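Local coordinates for protein peroxiredoxin (Akkermansia muciniphila, PDB 6KHX) that reduces peroxides through a reactive cysteine, as a typical 2-Cys peroxiredoxin, at the interface of chains A and B and the interface of chains A and C. Sequence-based numbering; all coordinates share one arbitrary frame. Chains: chain A/B/C, Peroxiredoxin.

Contact 1: the interface of chains A and B. Residues chain A 43-47; chain B 77-79.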
ATOM      1  N   LYS A  43      14.954  -3.758 -39.574  1.00 31.05           N
ATOM      2  CA  LYS A  43      13.962  -3.177 -40.478  1.00 31.42           C
ATOM      3  C   LYS A  43      14.030  -3.801 -41.864  1.00 33.66           C
ATOM      4  O   LYS A  43      15.113  -3.890 -42.453  1.00 30.26           O
ATOM      5  CB  LYS A  43      14.167  -1.668 -40.632  1.00 29.52           C
ATOM      6  CG  LYS A  43      13.503  -0.793 -39.607  1.00 35.57           C
ATOM      7  CD  LYS A  43      13.839   0.668 -39.886  1.00 29.83           C
ATOM      8  CE  LYS A  43      13.577   1.555 -38.685  1.00 32.46           C
ATOM      9  NZ  LYS A  43      14.093   2.926 -38.933  1.00 34.74           N
ATOM     10  N   ASP A  44      12.865  -4.160 -42.403  1.00 28.26           N
ATOM     11  CA  ASP A  44      12.772  -4.523 -43.810  1.00 33.05           C
ATOM     12  C   ASP A  44      13.168  -3.340 -44.691  1.00 37.89           C
ATOM     13  O   ASP A  44      12.993  -2.176 -44.318  1.00 34.10           O
ATOM     14  CB  ASP A  44      11.347  -4.969 -44.158  1.00 28.25           C
ATOM     15  CG  ASP A  44      11.015  -6.359 -43.631  1.00 33.93           C
ATOM     16  OD1 ASP A  44      11.899  -7.018 -43.036  1.00 29.58           O
ATOM     17  OD2 ASP A  44       9.850  -6.787 -43.801  1.00 34.66           O
ATOM     18  N   PHE A  45      13.704  -3.657 -45.876  1.00 32.95           N
ATOM     19  CA  PHE A  45      14.065  -2.670 -46.895  1.00 33.34           C
ATOM     20  C   PHE A  45      15.205  -1.757 -46.454  1.00 34.06           C
ATOM     21  O   PHE A  45      15.269  -0.598 -46.872  1.00 31.02           O
ATOM     22  CB  PHE A  45      12.856  -1.818 -47.303  1.00 29.51           C
ATOM     23  CG  PHE A  45      11.703  -2.617 -47.818  1.00 33.28           C
ATOM     24  CD1 PHE A  45      11.702  -3.098 -49.119  1.00 37.93           C
ATOM     25  CD2 PHE A  45      10.624  -2.905 -46.999  1.00 34.54           C
ATOM     26  CE1 PHE A  45      10.638  -3.843 -49.599  1.00 37.15           C
ATOM     27  CE2 PHE A  45       9.553  -3.648 -47.470  1.00 36.65           C
ATOM     28  CZ  PHE A  45       9.559  -4.121 -48.769  1.00 37.24           C
ATOM     29  N   THR A  46      16.121  -2.253 -45.623  1.00 28.53           N
ATOM     30  CA  THR A  46      17.269  -1.437 -45.248  1.00 27.81           C
ATOM     31  C   THR A  46      18.562  -1.984 -45.840  1.00 32.83           C
ATOM     32  O   THR A  46      18.584  -2.403 -47.003  1.00 41.15           O
ATOM     33  CB  THR A  46      17.378  -1.308 -43.727  1.00 33.20           C
ATOM     34  OG1 THR A  46      17.275  -2.597 -43.114  1.00 37.01           O
ATOM     35  CG2 THR A  46      16.256  -0.417 -43.216  1.00 28.41           C
ATOM     36  N   PHE A  47      19.646  -1.979 -45.056  1.00 32.69           N
ATOM     37  CA  PHE A  47      20.997  -2.053 -45.609  1.00 31.39           C
ATOM     38  C   PHE A  47      21.737  -3.322 -45.201  1.00 34.30           C
ATOM     39  O   PHE A  47      22.009  -4.158 -46.064  1.00 39.76           O
ATOM     40  CB  PHE A  47      21.746  -0.781 -45.206  1.00 35.54           C
ATOM     41  CG  PHE A  47      20.893   0.463 -45.281  1.00 35.28           C
ATOM     42  CD1 PHE A  47      20.149   0.747 -46.425  1.00 31.69           C
ATOM     43  CD2 PHE A  47      20.795   1.324 -44.199  1.00 30.17           C
ATOM     44  CE1 PHE A  47      19.342   1.870 -46.491  1.00 30.14           C
ATOM     45  CE2 PHE A  47      19.993   2.453 -44.263  1.00 32.75           C
ATOM     46  CZ  PHE A  47      19.263   2.724 -45.412  1.00 28.90           C
TER
ATOM     47  N   SER B  77       7.015   0.552 -40.708  1.00 30.00           N
ATOM     48  CA  SER B  77       8.171   1.431 -40.703  1.00 30.99           C
ATOM     49  C   SER B  77       8.101   2.419 -41.862  1.00 31.71           C
ATOM     50  O   SER B  77       7.319   2.269 -42.806  1.00 30.26           O
ATOM     51  CB  SER B  77       9.472   0.641 -40.811  1.00 28.32           C
ATOM     52  OG  SER B  77       9.783   0.391 -42.172  1.00 26.39           O
ATOM     53  N   GLU B  78       8.934   3.454 -41.764  1.00 29.99           N
ATOM     54  CA  GLU B  78       9.053   4.416 -42.849  1.00 31.23           C
ATOM     55  C   GLU B  78       9.637   3.771 -44.103  1.00 33.88           C
ATOM     56  O   GLU B  78       9.354   4.225 -45.219  1.00 33.64           O
ATOM     57  CB  GLU B  78       9.898   5.615 -42.392  1.00 31.04           C
ATOM     58  CG  GLU B  78      11.393   5.328 -42.166  1.00 26.91           C
ATOM     59  CD  GLU B  78      11.702   4.662 -40.820  1.00 35.39           C
ATOM     60  OE1 GLU B  78      10.770   4.148 -40.157  1.00 33.15           O
ATOM     61  OE2 GLU B  78      12.892   4.634 -40.432  1.00 31.67           O
ATOM     62  N   PHE B  79      10.432   2.703 -43.949  1.00 29.20           N
ATOM     63  CA  PHE B  79      10.975   2.033 -45.128  1.00 32.78           C
ATOM     64  C   PHE B  79       9.924   1.194 -45.845  1.00 33.72           C
ATOM     65  O   PHE B  79       9.969   1.073 -47.072  1.00 34.54           O
ATOM     66  CB  PHE B  79      12.183   1.168 -44.777  1.00 27.55           C
ATOM     67  CG  PHE B  79      13.420   1.955 -44.503  1.00 29.43           C
ATOM     68  CD1 PHE B  79      13.452   2.892 -43.487  1.00 33.56           C
ATOM     69  CD2 PHE B  79      14.518   1.844 -45.337  1.00 36.44           C
ATOM     70  CE1 PHE B  79      14.592   3.641 -43.251  1.00 32.73           C
ATOM     71  CE2 PHE B  79      15.659   2.598 -45.116  1.00 36.56           C
ATOM     72  CZ  PHE B  79      15.693   3.500 -44.069  1.00 30.82           C
TER
HETATM   73  O   HOH W   1      10.767  -1.806 -42.490  1.00 33.96           O

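Contact 2: the interface of chains A and C. Residues chain A 46-47, 50-51, 92; chain C 182, 194, 201, 204-205.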
ATOM      1  N   THR A  46      16.121  -2.253 -45.623  1.00 28.53           N
ATOM      2  CA  THR A  46      17.269  -1.437 -45.248  1.00 27.81           C
ATOM      3  C   THR A  46      18.562  -1.984 -45.840  1.00 32.83           C
ATOM      4  O   THR A  46      18.584  -2.403 -47.003  1.00 41.15           O
ATOM      5  CB  THR A  46      17.378  -1.308 -43.727  1.00 33.20           C
ATOM      6  OG1 THR A  46      17.275  -2.597 -43.114  1.00 37.01           O
ATOM      7  CG2 THR A  46      16.256  -0.417 -43.216  1.00 28.41           C
ATOM      8  N   PHE A  47      19.646  -1.979 -45.056  1.00 32.69           N
ATOM      9  CA  PHE A  47      20.997  -2.053 -45.609  1.00 31.39           C
ATOM     10  C   PHE A  47      21.737  -3.322 -45.201  1.00 34.30           C
ATOM     11  O   PHE A  47      22.009  -4.158 -46.064  1.00 39.76           O
ATOM     12  CB  PHE A  47      21.746  -0.781 -45.206  1.00 35.54           C
ATOM     13  CG  PHE A  47      20.893   0.463 -45.281  1.00 35.28           C
ATOM     14  CD1 PHE A  47      20.149   0.747 -46.425  1.00 31.69           C
ATOM     15  CD2 PHE A  47      20.795   1.324 -44.199  1.00 30.17           C
ATOM     16  CE1 PHE A  47      19.342   1.870 -46.491  1.00 30.14           C
ATOM     17  CE2 PHE A  47      19.993   2.453 -44.263  1.00 32.75           C
ATOM     18  CZ  PHE A  47      19.263   2.724 -45.412  1.00 28.90           C
ATOM     19  N   PRO A  50      19.299  -6.983 -45.514  1.00 40.56           N
ATOM     20  CA  PRO A  50      19.195  -7.835 -46.706  1.00 36.92           C
ATOM     21  C   PRO A  50      20.428  -8.687 -46.925  1.00 35.53           C
ATOM     22  O   PRO A  50      20.301  -9.832 -47.365  1.00 34.48           O
ATOM     23  CB  PRO A  50      18.977  -6.829 -47.847  1.00 36.46           C
ATOM     24  CG  PRO A  50      19.482  -5.548 -47.327  1.00 34.84           C
ATOM     25  CD  PRO A  50      19.168  -5.558 -45.865  1.00 39.52           C
ATOM     26  N   THR A  51      21.622  -8.167 -46.625  1.00 34.42           N
ATOM     27  CA  THR A  51      22.822  -8.981 -46.788  1.00 33.58           C
ATOM     28  C   THR A  51      22.834 -10.146 -45.810  1.00 37.48           C
ATOM     29  O   THR A  51      23.208 -11.263 -46.177  1.00 38.45           O
ATOM     30  CB  THR A  51      24.089  -8.133 -46.632  1.00 36.72           C
ATOM     31  OG1 THR A  51      24.386  -7.924 -45.243  1.00 33.56           O
ATOM     32  CG2 THR A  51      23.906  -6.802 -47.321  1.00 37.03           C
ATOM     33  N   GLY A  92      17.753  -3.967 -53.742  1.00 46.17           N
ATOM     34  CA  GLY A  92      17.682  -4.013 -52.297  1.00 43.22           C
ATOM     35  C   GLY A  92      16.758  -5.065 -51.730  1.00 44.87           C
ATOM     36  O   GLY A  92      16.517  -5.061 -50.518  1.00 46.09           O
TER
ATOM     37  N   VAL C 182      28.237   0.914 -43.232  1.00 34.70           N
ATOM     38  CA  VAL C 182      27.787  -0.214 -42.428  1.00 37.44           C
ATOM     39  C   VAL C 182      28.395  -1.490 -42.996  1.00 37.60           C
ATOM     40  O   VAL C 182      28.632  -1.609 -44.204  1.00 37.39           O
ATOM     41  CB  VAL C 182      26.245  -0.273 -42.370  1.00 32.83           C
ATOM     42  CG1 VAL C 182      25.708   0.970 -41.690  1.00 37.09           C
ATOM     43  CG2 VAL C 182      25.648  -0.410 -43.757  1.00 33.43           C
ATOM     44  N   MET C 194      29.422  -0.837 -47.114  1.00 39.41           N
ATOM     45  CA  MET C 194      28.197  -0.402 -47.768  1.00 36.31           C
ATOM     46  C   MET C 194      27.783   0.974 -47.269  1.00 43.22           C
ATOM     47  O   MET C 194      27.927   1.283 -46.082  1.00 42.18           O
ATOM     48  CB  MET C 194      27.069  -1.409 -47.523  1.00 38.89           C
ATOM     49  CG  MET C 194      25.723  -1.011 -48.099  1.00 43.70           C
ATOM     50  SD  MET C 194      24.452  -2.169 -47.570  1.00 48.93           S
ATOM     51  CE  MET C 194      25.394  -3.688 -47.637  1.00 39.95           C
ATOM     52  N   VAL C 201      22.668   0.121 -50.703  1.00 50.14           N
ATOM     53  CA  VAL C 201      22.362  -1.300 -50.587  1.00 49.83           C
ATOM     54  C   VAL C 201      22.069  -1.891 -51.962  1.00 46.14           C
ATOM     55  O   VAL C 201      22.471  -3.025 -52.262  1.00 47.31           O
ATOM     56  CB  VAL C 201      21.208  -1.533 -49.586  1.00 41.47           C
ATOM     57  CG1 VAL C 201      19.929  -0.828 -50.020  1.00 35.52           C
ATOM     58  CG2 VAL C 201      20.957  -3.017 -49.387  1.00 37.44           C
ATOM     59  N   TYR C 204      25.513  -2.409 -53.566  1.00 55.40           N
ATOM     60  CA  TYR C 204      26.246  -3.516 -52.955  1.00 54.46           C
ATOM     61  C   TYR C 204      25.680  -4.863 -53.388  1.00 53.76           C
ATOM     62  O   TYR C 204      26.435  -5.777 -53.739  1.00 48.22           O
ATOM     63  CB  TYR C 204      26.232  -3.404 -51.428  1.00 54.50           C
ATOM     64  CG  TYR C 204      26.946  -4.561 -50.742  1.00 47.12           C
ATOM     65  CD1 TYR C 204      26.264  -5.733 -50.403  1.00 46.64           C
ATOM     66  CD2 TYR C 204      28.302  -4.486 -50.444  1.00 39.88           C
ATOM     67  CE1 TYR C 204      26.916  -6.794 -49.788  1.00 41.55           C
ATOM     68  CE2 TYR C 204      28.963  -5.541 -49.825  1.00 43.28           C
ATOM     69  CZ  TYR C 204      28.263  -6.690 -49.501  1.00 41.59           C
ATOM     70  OH  TYR C 204      28.914  -7.734 -48.887  1.00 43.56           O
ATOM     71  N   LEU C 205      24.351  -5.014 -53.359  1.00 54.20           N
ATOM     72  CA  LEU C 205      23.770  -6.317 -53.672  1.00 53.33           C
ATOM     73  C   LEU C 205      23.912  -6.675 -55.146  1.00 56.43           C
ATOM     74  O   LEU C 205      23.989  -7.862 -55.484  1.00 63.45           O
ATOM     75  CB  LEU C 205      22.297  -6.365 -53.268  1.00 51.20           C
ATOM     76  CG  LEU C 205      21.962  -6.425 -51.777  1.00 49.47           C
ATOM     77  CD1 LEU C 205      20.457  -6.576 -51.583  1.00 43.64           C
ATOM     78  CD2 LEU C 205      22.724  -7.552 -51.093  1.00 42.19           C
TER

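Contact 1: the interface of chains A and B
The ammonium nitrogen NZ of A:Lys43 reaches carboxylate oxygen OE2 of B:Glu78 at 2.6 Å, a hydrogen bond that is also a salt bridge between chains. In this AhpC/TSA-family peroxiredoxin, A:Lys43 to A:Phe47 lie within the PxxxTxxC active-site motif leading to the peroxidatic cysteine, and the patch belongs to a two-fold interface, probably the one joining dimers in the decamer. NZ meets the oxygen on its syn side, 21° out of the carboxylate plane. Lysine suits the place because its long chain, here extended beyond CG, carries a terminal amino group across the boundary to an acid, while B:Glu78, at the start of helix 78-85, bends at chi2 (-80°) and crosses the lysine at about a right angle. An alanine in place of A:Lys43 would probably leave the carboxylate of B:Glu78 without its positive mate and free to turn. B:Phe79 buries the most surface here, 89 Å², as expected of a large flat side chain pushed into a partner's loop. A:Thr46 is the motif's conserved threonine, whose hydroxyl contributes to the peroxide-binding site; with chi1 at 49°, OG1 donates to A:Lys43 O at 2.6 Å. Its methyl CG2 serves the interface, sitting over one face of the B:Phe79 ring, offset toward the rim and 3.7 Å from the centroid, a CH-pi contact. Farther along, the ring tip of A:Phe47 adds an apolar contact, CZ to CE2 of B:Phe79 at 3.6 Å. CB of A:Phe45 packs against CB of B:Phe79 at 4.0 Å. A water bound to A:Asp44 O at 2.9 Å also lies beside B:Ser77 OG, although that second link is modelled doubtfully short.

Contact 2: the interface of chains A and C
The ring of A:Phe47 presents its edge to C:Val201, whose methyl CG1 lies in the ring plane, 3.9 Å from CD1, while CB of A:Thr46 from its own chain covers one face over the centre. On the partner side, the ring of C:Tyr204 carries methyl CE of C:Met194 on one face, 3.5 Å above the plane and toward the rim. That methyl also meets CG2 of A:Thr51 tip to tip at 3.5 Å; the tyrosine ring flanks it, and its own CE1 meets the same A:Thr51 methyl CG2 at 3.9 Å. Methionine fits because its thin, flexible chain, bent at chi3, can lay sulfur SD along the backbone of A:Phe47 and still send CE to helix 48-58. This packing, apolar across the boundary, closes the C-terminal helix 198-209 of one subunit over the active-site segment of the other, as in the dimer of typical 2-Cys peroxiredoxins; A:Pro50 follows the peroxidatic cysteine directly. C:Val182, just before the resolving cysteine of its chain, brings CG2 to 4.2 Å from CB of A:Phe47. The second methyl of branched C:Val201, CG2, anti to its backbone N (chi1 of the CG1 branch 60°), reaches CG of A:Pro50 at 3.6 Å. A:Thr51 directs its methyl, rather than its hydroxyl, toward the partner. A:Gly92, lacking a side chain, lets a leucine branch settle on its backbone, with CD1 of C:Leu205 3.8 Å from its CA.

The C-alpha centres of contact 1 and contact 2 lie about 11 Å apart, and both use A:Thr46 and A:Phe47. These two residues therefore face two neighbours: chain B through the interface likely to build the decamer, and chain C through the probable dimer interface. Because they immediately precede helix 48-58, which carries the peroxidatic cysteine, assembly on either side could steady the active-site segment. Conversely, local unfolding that brings this cysteine to the resolving cysteine of the partner would be expected to disturb contact 2 and perhaps, through the shared residues, weaken contact 1.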